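Local structure of putative cytochrome P450 hydroxylase (Chondromyces apiculatus DSM 436, 6GMF) at residues A[156-161]-A[182-187]; A[10-15]-A[378-383]. The protein probably acts as a heme-dependent cytochrome P450 monooxygenase that inserts oxygen into organic substrates such as terpenes. One frame throughout, in Å; residues are numbered along the deposited sequence.

Contact 1 joins two helices that in P450s usually form the lid over the distal side of the heme, while contact 2 brings residues near the N-terminus against a loop close to the C-terminus. Their centres are 27 Å apart and their nearest atoms about 12 Å, so they do not touch. In sequence, both segments of contact 1 fall between the two that contact 2 brings together. Both contacts rest against helix 220-251: Phe-156 and Ser-160 of contact 1 touch Leu-231, and Ile-382 of contact 2 touches Glu-236 and Thr-237. The side chain of Phe-156 is about 10 Å from the heme, and that of Arg-383 about 9 Å.

Contact 1: residues A[156-161]-A[182-187]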
loop_
_atom_site.group_PDB
_atom_site.type_symbol
_atom_site.label_atom_id
_atom_site.label_comp_id
_atom_site.label_asym_id
_atom_site.label_seq_id
_atom_site.Cartn_x
_atom_site.Cartn_y
_atom_site.Cartn_z
ATOM N N PHE A 156 16.153 -10.947 -3.477
ATOM C CA PHE A 156 14.776 -10.431 -3.572
ATOM C C PHE A 156 14.551 -9.339 -2.525
ATOM O O PHE A 156 13.889 -8.323 -2.775
ATOM C CB PHE A 156 13.766 -11.555 -3.392
ATOM C CG PHE A 156 12.346 -11.156 -3.696
ATOM C CD1 PHE A 156 11.546 -10.611 -2.705
ATOM C CD2 PHE A 156 11.799 -11.289 -4.965
ATOM C CE1 PHE A 156 10.214 -10.310 -2.929
ATOM C CE2 PHE A 156 10.487 -10.921 -5.198
ATOM C CZ PHE A 156 9.699 -10.416 -4.183
ATOM N N LYS A 157 15.082 -9.560 -1.324
ATOM C CA LYS A 157 15.045 -8.533 -0.282
ATOM C C LYS A 157 15.721 -7.241 -0.754
ATOM O O LYS A 157 15.183 -6.189 -0.548
ATOM C CB LYS A 157 15.664 -9.027 1.025
ATOM C CG LYS A 157 15.811 -7.958 2.100
ATOM C CD LYS A 157 16.357 -8.500 3.400
ATOM C CE LYS A 157 16.712 -7.507 4.495
ATOM N NZ LYS A 157 17.276 -6.227 3.991
ATOM N N ARG A 158 16.900 -7.368 -1.372
ATOM C CA ARG A 158 17.604 -6.197 -1.812
ATOM C C ARG A 158 16.780 -5.443 -2.864
ATOM O O ARG A 158 16.669 -4.256 -2.801
ATOM C CB ARG A 158 18.983 -6.572 -2.342
ATOM C CG ARG A 158 19.797 -5.371 -2.790
ATOM C CD ARG A 158 21.194 -5.757 -3.265
ATOM N NE ARG A 158 21.273 -6.529 -4.487
ATOM C CZ ARG A 158 21.388 -7.861 -4.584
ATOM N NH1 ARG A 158 21.533 -8.643 -3.510
ATOM N NH2 ARG A 158 21.262 -8.436 -5.765
ATOM N N TRP A 159 16.228 -6.170 -3.829
ATOM C CA TRP A 159 15.408 -5.573 -4.854
ATOM C C TRP A 159 14.214 -4.848 -4.214
ATOM O O TRP A 159 13.955 -3.694 -4.515
ATOM C CB TRP A 159 14.922 -6.596 -5.883
ATOM C CG TRP A 159 16.011 -7.410 -6.500
ATOM C CD1 TRP A 159 17.288 -6.992 -6.767
ATOM C CD2 TRP A 159 15.897 -8.733 -7.039
ATOM N NE1 TRP A 159 17.988 -8.007 -7.374
ATOM C CE2 TRP A 159 17.166 -9.090 -7.520
ATOM C CE3 TRP A 159 14.877 -9.683 -7.068
ATOM C CZ2 TRP A 159 17.410 -10.336 -8.092
ATOM C CZ3 TRP A 159 15.136 -10.930 -7.574
ATOM C CH2 TRP A 159 16.389 -11.250 -8.076
ATOM N N SER A 160 13.552 -5.526 -3.269
ATOM C CA SER A 160 12.407 -4.982 -2.540
ATOM C C SER A 160 12.830 -3.702 -1.812
ATOM O O SER A 160 12.129 -2.684 -1.894
ATOM C CB SER A 160 11.861 -6.007 -1.552
ATOM O OG SER A 160 11.277 -7.101 -2.228
ATOM N N ASP A 161 13.954 -3.749 -1.089
ATOM C CA ASP A 161 14.425 -2.598 -0.337
ATOM C C ASP A 161 14.685 -1.418 -1.283
ATOM O O ASP A 161 14.361 -0.265 -0.980
ATOM C CB ASP A 161 15.686 -2.897 0.467
ATOM C CG ASP A 161 15.524 -3.862 1.626
ATOM O OD1 ASP A 161 14.374 -4.049 2.100
ATOM O OD2 ASP A 161 16.563 -4.415 2.059
ATOM N N THR A 182 16.312 -3.302 -10.596
ATOM C CA THR A 182 15.210 -3.514 -11.507
ATOM C C THR A 182 15.667 -4.480 -12.610
ATOM O O THR A 182 14.959 -5.429 -12.921
ATOM C CB THR A 182 14.653 -2.198 -12.071
ATOM O OG1 THR A 182 14.181 -1.375 -11.004
ATOM C CG2 THR A 182 13.540 -2.405 -13.069
ATOM N N GLN A 183 16.870 -4.263 -13.177
ATOM C CA GLN A 183 17.429 -5.166 -14.189
ATOM C C GLN A 183 17.599 -6.579 -13.610
ATOM O O GLN A 183 17.231 -7.538 -14.268
ATOM C CB GLN A 183 18.761 -4.688 -14.774
ATOM C CG GLN A 183 18.618 -3.483 -15.693
ATOM N N GLU A 184 18.110 -6.687 -12.375
ATOM C CA GLU A 184 18.325 -8.035 -11.808
ATOM C C GLU A 184 16.992 -8.755 -11.549
ATOM O O GLU A 184 16.869 -9.977 -11.767
ATOM C CB GLU A 184 19.130 -7.957 -10.516
ATOM C CG GLU A 184 20.569 -7.527 -10.703
ATOM C CD GLU A 184 21.313 -7.285 -9.409
ATOM O OE1 GLU A 184 22.552 -7.118 -9.467
ATOM O OE2 GLU A 184 20.667 -7.213 -8.367
ATOM N N PHE A 185 16.006 -8.002 -11.050
ATOM C CA PHE A 185 14.639 -8.525 -10.822
ATOM C C PHE A 185 14.107 -9.179 -12.092
ATOM O O PHE A 185 13.639 -10.305 -12.083
ATOM C CB PHE A 185 13.684 -7.412 -10.379
ATOM C CG PHE A 185 12.247 -7.858 -10.179
ATOM C CD1 PHE A 185 11.362 -7.902 -11.257
ATOM C CD2 PHE A 185 11.790 -8.292 -8.943
ATOM C CE1 PHE A 185 10.058 -8.354 -11.100
ATOM C CE2 PHE A 185 10.473 -8.725 -8.785
ATOM C CZ PHE A 185 9.612 -8.756 -9.856
ATOM N N TYR A 186 14.206 -8.447 -13.189
ATOM C CA TYR A 186 13.618 -8.937 -14.443
ATOM C C TYR A 186 14.473 -10.052 -15.057
ATOM O O TYR A 186 13.945 -10.972 -15.617
ATOM C CB TYR A 186 13.390 -7.818 -15.455
ATOM C CG TYR A 186 12.214 -6.930 -15.138
ATOM C CD1 TYR A 186 10.970 -7.486 -14.882
ATOM C CD2 TYR A 186 12.345 -5.566 -15.045
ATOM C CE1 TYR A 186 9.868 -6.694 -14.609
ATOM C CE2 TYR A 186 11.249 -4.754 -14.778
ATOM C CZ TYR A 186 10.017 -5.326 -14.528
ATOM O OH TYR A 186 8.914 -4.554 -14.290
ATOM N N ALA A 187 15.789 -10.019 -14.833
ATOM C CA ALA A 187 16.643 -11.068 -15.350
ATOM C C ALA A 187 16.279 -12.377 -14.642
ATOM O O ALA A 187 16.025 -13.420 -15.255
ATOM C CB ALA A 187 18.089 -10.669 -15.156
HETATM O O HOH W 1 20.832 -4.910 -6.729
#
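Arg-158 and Trp-159 both direct an N-H at one carboxylate oxygen, OE2 of Glu-184, between helical segments whose N-to-C directions lie 135° apart. The indole NE1 donates to OE2 of Glu-184 over 3.0 Å, almost within the ring plane and onto the anti lone pair, with an N-H...O angle of 160°. Arg-158 NH2 meets the same OE2 at 2.9 Å on its syn side, somewhat out of the carboxylate plane, in a salt bridge that is also a nearly straight hydrogen bond. A bend at chi3 (68°) turns NE out of the line of the otherwise extended arginine chain. A water completes the triangle: it accepts from Arg-158 NE at 2.8 Å and donates to Glu-184 OE2. Three donors thus grip one oxygen, while OE1 of Glu-184 pairs with Arg-180 and NH1 of Arg-158 with Asp-155. Glutamate suits this place because its extended chain carries a charge to both neighbours, and two nearby arginines would be expected to keep it ionised.

Beside this polar edge the contact is apolar: the indole face lies against the backbone of Phe-185. Phe-185 CA sits over the six-membered ring of Trp-159, 3.9 Å from its centroid in a CH-pi contact, and Trp-159 CE3 lies 3.9 Å from Phe-185 CD2. Phe-156 CE2 comes to 4.2 Å from CE2 of Phe-185, at the edge of the Phe-185 ring. Tryptophan serves both parts, offering a broad face to the backbone and an N-H at its rim. The buried hydroxyl OG of Ser-160 is satisfied within its own helix by Phe-156 O, 2.9 Å away. Helices 153-163 and 177-198 correspond to the F and G helices of the cytochrome P450 fold, the pair that covers the substrate pocket.

Contact 2: residues A[10-15]-A[378-383]; sequences PEVLRN and PSFFIR
The loop that carries Phe-380 and Arg-383 probably corresponds to the C-terminal loop of P450s that usually lines the substrate pocket (substrate recognition site 6), and here it meets the short helix 10-14. Val-12 CG1 touches the Phe-380 ring at CD1, 4.0 Å away; having CG1 anti to the backbone N (chi1 174°) sends that methyl there. Leu-13 lays CD1 on the backbone between Ser-379 and Phe-380, 3.9 Å from Phe-380 N; branched aliphatic side chains suit this place, since their methyls can lie against ring and peptide alike. Ser-379 shapes the loop itself: its OG accepts from Ile-382 N at 3.1 Å and from Phe-381 N, an ST turn within an ST motif.

Arg-383, its CD turned aside by chi2 (87°), meets the last carbonyls of the helix with the edge of its guanidinium. NH1 and NH2 make weak hydrogen bonds to Arg-14 O, at 3.3 Å and 3.4 Å, and NH1 lies 2.8 Å from Leu-13 O. Its NE forms a salt bridge with Glu-277, and Trp-376 adds a cation-pi contact. A leucine here would probably leave Glu-277 without its cation and the Arg-14 carbonyl without these donors. The buried positive charge is paired with the Glu-277 carboxylate, and the carbonyl oxygens of Leu-13 and Arg-14 probably add to its stabilisation.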
loop_
_atom_site.group_PDB
_atom_site.type_symbol
_atom_site.label_atom_id
_atom_site.label_comp_id
_atom_site.label_asym_id
_atom_site.label_seq_id
_atom_site.Cartn_x
_atom_site.Cartn_y
_atom_site.Cartn_z
ATOM N N PRO A 10 7.780 20.499 7.215
ATOM C CA PRO A 10 7.953 19.465 8.223
ATOM C C PRO A 10 6.613 19.213 8.916
ATOM O O PRO A 10 6.342 18.103 9.328
ATOM C CB PRO A 10 8.966 20.060 9.209
ATOM C CG PRO A 10 8.711 21.547 9.096
ATOM C CD PRO A 10 8.359 21.783 7.638
ATOM N N GLU A 11 5.791 20.255 9.045
ATOM C CA GLU A 11 4.518 20.151 9.670
ATOM C C GLU A 11 3.604 19.262 8.819
ATOM O O GLU A 11 2.739 18.605 9.365
ATOM C CB GLU A 11 3.872 21.526 9.837
ATOM N N VAL A 12 3.782 19.284 7.496
ATOM C CA VAL A 12 2.905 18.477 6.621
ATOM C C VAL A 12 3.284 16.996 6.742
ATOM O O VAL A 12 2.404 16.115 6.727
ATOM C CB VAL A 12 2.920 18.954 5.155
ATOM C CG1 VAL A 12 2.130 18.004 4.258
ATOM C CG2 VAL A 12 2.357 20.355 5.034
ATOM N N LEU A 13 4.576 16.710 6.850
ATOM C CA LEU A 13 5.068 15.350 6.986
ATOM C C LEU A 13 4.686 14.819 8.378
ATOM O O LEU A 13 4.269 13.650 8.542
ATOM C CB LEU A 13 6.575 15.326 6.703
ATOM C CG LEU A 13 7.022 15.308 5.223
ATOM C CD1 LEU A 13 5.895 14.968 4.222
ATOM C CD2 LEU A 13 7.701 16.613 4.825
ATOM N N ARG A 14 4.677 15.719 9.368
ATOM C CA ARG A 14 4.369 15.337 10.718
ATOM C C ARG A 14 2.885 15.047 10.878
ATOM O O ARG A 14 2.533 14.055 11.511
ATOM C CB ARG A 14 4.748 16.419 11.732
ATOM C CG ARG A 14 4.382 16.019 13.150
ATOM C CD ARG A 14 4.544 17.134 14.149
ATOM N NE ARG A 14 3.597 18.227 13.953
ATOM C CZ ARG A 14 2.324 18.262 14.357
ATOM N NH1 ARG A 14 1.753 17.226 14.950
ATOM N NH2 ARG A 14 1.633 19.372 14.164
ATOM N N ASN A 15 2.041 15.941 10.343
ATOM C CA ASN A 15 0.646 15.832 10.499
ATOM C C ASN A 15 -0.031 16.418 9.275
ATOM O O ASN A 15 -0.497 17.547 9.261
ATOM C CB ASN A 15 0.124 16.496 11.780
ATOM C CG ASN A 15 -1.385 16.481 11.855
ATOM O OD1 ASN A 15 -2.035 15.638 11.229
ATOM N ND2 ASN A 15 -1.963 17.477 12.511
ATOM N N PRO A 378 9.932 10.459 5.120
ATOM C CA PRO A 378 9.721 11.743 4.471
ATOM C C PRO A 378 9.015 11.547 3.116
ATOM O O PRO A 378 9.604 11.769 2.043
ATOM C CB PRO A 378 11.172 12.267 4.368
ATOM C CG PRO A 378 11.995 11.029 4.156
ATOM C CD PRO A 378 11.319 9.973 5.008
ATOM N N SER A 379 7.763 11.073 3.181
ATOM C CA SER A 379 6.911 10.883 2.027
ATOM C C SER A 379 5.509 11.402 2.359
ATOM O O SER A 379 4.907 11.076 3.405
ATOM C CB SER A 379 6.902 9.438 1.554
ATOM O OG SER A 379 6.030 9.255 0.430
ATOM N N PHE A 380 5.020 12.269 1.479
ATOM C CA PHE A 380 3.641 12.723 1.471
ATOM C C PHE A 380 2.709 11.622 0.968
ATOM O O PHE A 380 1.526 11.591 1.341
ATOM C CB PHE A 380 3.509 13.894 0.493
ATOM C CG PHE A 380 2.138 14.495 0.396
ATOM C CD1 PHE A 380 1.612 15.228 1.450
ATOM C CD2 PHE A 380 1.393 14.395 -0.768
ATOM C CE1 PHE A 380 0.369 15.831 1.362
ATOM C CE2 PHE A 380 0.156 15.015 -0.864
ATOM C CZ PHE A 380 -0.376 15.715 0.206
ATOM N N PHE A 381 3.264 10.759 0.126
ATOM C CA PHE A 381 2.475 9.806 -0.666
ATOM C C PHE A 381 2.200 8.536 0.122
ATOM O O PHE A 381 1.063 8.054 0.043
ATOM C CB PHE A 381 3.193 9.525 -1.979
ATOM C CG PHE A 381 3.363 10.810 -2.750
ATOM C CD1 PHE A 381 2.328 11.321 -3.513
ATOM C CD2 PHE A 381 4.519 11.563 -2.620
ATOM C CE1 PHE A 381 2.470 12.520 -4.194
ATOM C CE2 PHE A 381 4.665 12.755 -3.315
ATOM C CZ PHE A 381 3.631 13.247 -4.075
ATOM N N ILE A 382 3.212 7.989 0.806
ATOM C CA ILE A 382 3.064 6.801 1.642
ATOM C C ILE A 382 3.339 7.223 3.073
ATOM O O ILE A 382 4.445 7.727 3.367
ATOM C CB ILE A 382 4.030 5.690 1.207
ATOM C CG1 ILE A 382 3.782 5.259 -0.230
ATOM C CG2 ILE A 382 3.893 4.492 2.141
ATOM C CD1 ILE A 382 2.490 4.518 -0.392
ATOM N N ARG A 383 2.387 6.959 3.963
ATOM C CA ARG A 383 2.469 7.326 5.401
ATOM C C ARG A 383 2.977 6.099 6.184
ATOM O O ARG A 383 2.261 5.087 6.270
ATOM C CB ARG A 383 1.078 7.756 5.872
ATOM C CG ARG A 383 1.012 8.101 7.346
ATOM C CD ARG A 383 1.363 9.543 7.564
ATOM N NE ARG A 383 0.843 10.033 8.854
ATOM C CZ ARG A 383 1.379 10.961 9.641
ATOM N NH1 ARG A 383 2.429 11.641 9.256
ATOM N NH2 ARG A 383 0.839 11.200 10.823
#